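Local structure of cysteine protease-like VirA (Shigella flexneri, 3EB8) at residues A[22-27]-A[36-41]. The protein acts as a secreted virulence effector needed for entry into epithelial cells and for bacterial spread within and between them, although its proposed tubulin-cleaving protease activity is disputed. Sequence-based numbering, arbitrary orientation.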
loop_
_atom_site.group_PDB
_atom_site.type_symbol
_atom_site.label_atom_id
_atom_site.label_comp_id
_atom_site.label_asym_id
_atom_site.label_seq_id
_atom_site.Cartn_x
_atom_site.Cartn_y
_atom_site.Cartn_z
ATOM N N SER A 22 -8.787 -15.075 3.258
ATOM C CA SER A 22 -8.896 -15.480 4.656
ATOM C C SER A 22 -7.561 -15.471 5.411
ATOM O O SER A 22 -7.540 -15.447 6.640
ATOM C CB SER A 22 -9.507 -16.881 4.724
ATOM O OG SER A 22 -10.899 -16.835 4.470
ATOM N N PHE A 23 -6.454 -15.508 4.677
ATOM C CA PHE A 23 -5.147 -15.569 5.300
ATOM C C PHE A 23 -4.738 -14.205 5.837
ATOM O O PHE A 23 -4.833 -13.193 5.137
ATOM C CB PHE A 23 -4.090 -16.128 4.336
ATOM C CG PHE A 23 -4.105 -17.626 4.228
ATOM C CD1 PHE A 23 -4.909 -18.259 3.296
ATOM C CD2 PHE A 23 -3.332 -18.404 5.084
ATOM C CE1 PHE A 23 -4.947 -19.645 3.211
ATOM C CE2 PHE A 23 -3.355 -19.794 5.007
ATOM C CZ PHE A 23 -4.157 -20.418 4.069
ATOM N N SER A 24 -4.303 -14.184 7.092
ATOM C CA SER A 24 -3.881 -12.949 7.738
ATOM C C SER A 24 -2.520 -13.143 8.370
ATOM O O SER A 24 -2.181 -14.253 8.776
ATOM C CB SER A 24 -4.894 -12.550 8.814
ATOM O OG SER A 24 -6.220 -12.669 8.317
ATOM N N PRO A 25 -1.732 -12.066 8.459
ATOM C CA PRO A 25 -0.419 -12.129 9.111
ATOM C C PRO A 25 -0.577 -12.620 10.538
ATOM O O PRO A 25 -1.555 -12.276 11.206
ATOM C CB PRO A 25 0.040 -10.667 9.124
ATOM C CG PRO A 25 -0.748 -10.001 8.081
ATOM C CD PRO A 25 -2.063 -10.707 8.008
ATOM N N SER A 26 0.363 -13.427 11.002
ATOM C CA SER A 26 0.308 -13.893 12.374
ATOM C C SER A 26 1.183 -13.017 13.274
ATOM O O SER A 26 2.408 -13.098 13.235
ATOM C CB SER A 26 0.722 -15.357 12.437
ATOM O OG SER A 26 -0.218 -16.141 11.725
ATOM N N LEU A 27 0.548 -12.151 14.057
ATOM C CA LEU A 27 1.271 -11.280 14.975
ATOM C C LEU A 27 1.117 -11.882 16.356
ATOM O O LEU A 27 1.966 -11.718 17.228
ATOM C CB LEU A 27 0.668 -9.881 14.961
ATOM C CG LEU A 27 0.263 -9.329 13.592
ATOM C CD1 LEU A 27 -0.564 -8.051 13.760
ATOM C CD2 LEU A 27 1.482 -9.094 12.701
ATOM N N PHE A 36 3.904 -17.235 9.935
ATOM C CA PHE A 36 3.801 -15.875 9.441
ATOM C C PHE A 36 2.387 -15.562 8.969
ATOM O O PHE A 36 2.025 -14.396 8.822
ATOM C CB PHE A 36 4.812 -15.621 8.316
ATOM C CG PHE A 36 4.558 -16.433 7.083
ATOM C CD1 PHE A 36 3.723 -15.954 6.084
ATOM C CD2 PHE A 36 5.145 -17.670 6.923
ATOM C CE1 PHE A 36 3.476 -16.689 4.957
ATOM C CE2 PHE A 36 4.902 -18.414 5.787
ATOM C CZ PHE A 36 4.067 -17.917 4.802
ATOM N N ALA A 37 1.582 -16.592 8.732
ATOM C CA ALA A 37 0.183 -16.377 8.372
ATOM C C ALA A 37 -0.739 -17.477 8.882
ATOM O O ALA A 37 -0.312 -18.594 9.155
ATOM C CB ALA A 37 0.028 -16.214 6.887
ATOM N N HIS A 38 -2.017 -17.146 9.004
ATOM C CA HIS A 38 -3.007 -18.111 9.449
ATOM C C HIS A 38 -4.350 -17.853 8.796
ATOM O O HIS A 38 -4.670 -16.731 8.407
ATOM C CB HIS A 38 -3.203 -18.018 10.955
ATOM C CG HIS A 38 -3.809 -16.723 11.383
ATOM N ND1 HIS A 38 -3.052 -15.628 11.724
ATOM C CD2 HIS A 38 -5.100 -16.339 11.481
ATOM C CE1 HIS A 38 -3.854 -14.628 12.040
ATOM N NE2 HIS A 38 -5.100 -15.033 11.901
ATOM N N ALA A 39 -5.144 -18.906 8.693
ATOM C CA ALA A 39 -6.515 -18.793 8.233
ATOM C C ALA A 39 -7.362 -19.682 9.117
ATOM O O ALA A 39 -7.052 -20.840 9.344
ATOM C CB ALA A 39 -6.634 -19.204 6.782
ATOM N N ASN A 40 -8.418 -19.115 9.660
ATOM C CA ASN A 40 -9.312 -19.871 10.512
ATOM C C ASN A 40 -10.652 -19.882 9.823
ATOM O O ASN A 40 -11.344 -18.863 9.757
ATOM C CB ASN A 40 -9.408 -19.241 11.907
ATOM C CG ASN A 40 -8.041 -19.092 12.576
ATOM O OD1 ASN A 40 -7.184 -19.960 12.437
ATOM N ND2 ASN A 40 -7.836 -17.987 13.297
ATOM N N ILE A 41 -10.997 -21.040 9.275
ATOM C CA ILE A 41 -12.272 -21.214 8.602
ATOM C C ILE A 41 -13.138 -22.274 9.268
ATOM O O ILE A 41 -12.887 -23.468 9.155
ATOM C CB ILE A 41 -12.078 -21.505 7.101
ATOM C CG1 ILE A 41 -11.441 -20.268 6.435
ATOM C CG2 ILE A 41 -13.423 -21.897 6.446
ATOM C CD1 ILE A 41 -10.496 -20.581 5.295
#
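Two side-chain groupings shape this contact, the His38 imidazole against Ser26 and the Phe23 ring against Ala39. The His38 side chain starts from the crowded position between its backbone N and carbonyl carbon (chi1 66°), which places the imidazole beside Ser24 and turns its ND1 corner to Ser26. There His38 ND1 donates to Ser26 OG at 2.9 Å, with the hydroxyl oxygen almost exactly in the ring plane. The same oxygen is hydrogen-bonded to the carboxylate of Glu35, just before Phe36, and the nearby acid would probably make the imidazole somewhat easier to protonate. On the flank of the ring, CB of Ser24 stands 4.0 Å from NE2 of His38.

Phe23 works differently: the methyl of Ala39 sits squarely over the centre of its ring, CB 3.6 Å from the centroid and 5° off the normal, a CH-pi contact. The Ala37 methyl approaches the edge of the same ring, and Leu48 of the next strand also packs against Phe23.

Between these groups the backbones pair antiparallel. Ser24 and His38 form a hydrogen-bonded pair: Ser24 N donates to His38 O and His38 N to Ser24 O, each 2.9 Å. Pro25 follows in a non-hydrogen-bonded pair with Ala37. Beyond it, Ser26 N donates to Phe36 O at 2.9 Å, though from well above the carbonyl plane.

Phe36 and Ala37 both pair with Leu48, a classic beta bulge. The arrangement is that of a short edge strand, 24-25, closing one side of an antiparallel meander through a beta hairpin with strand 35-41.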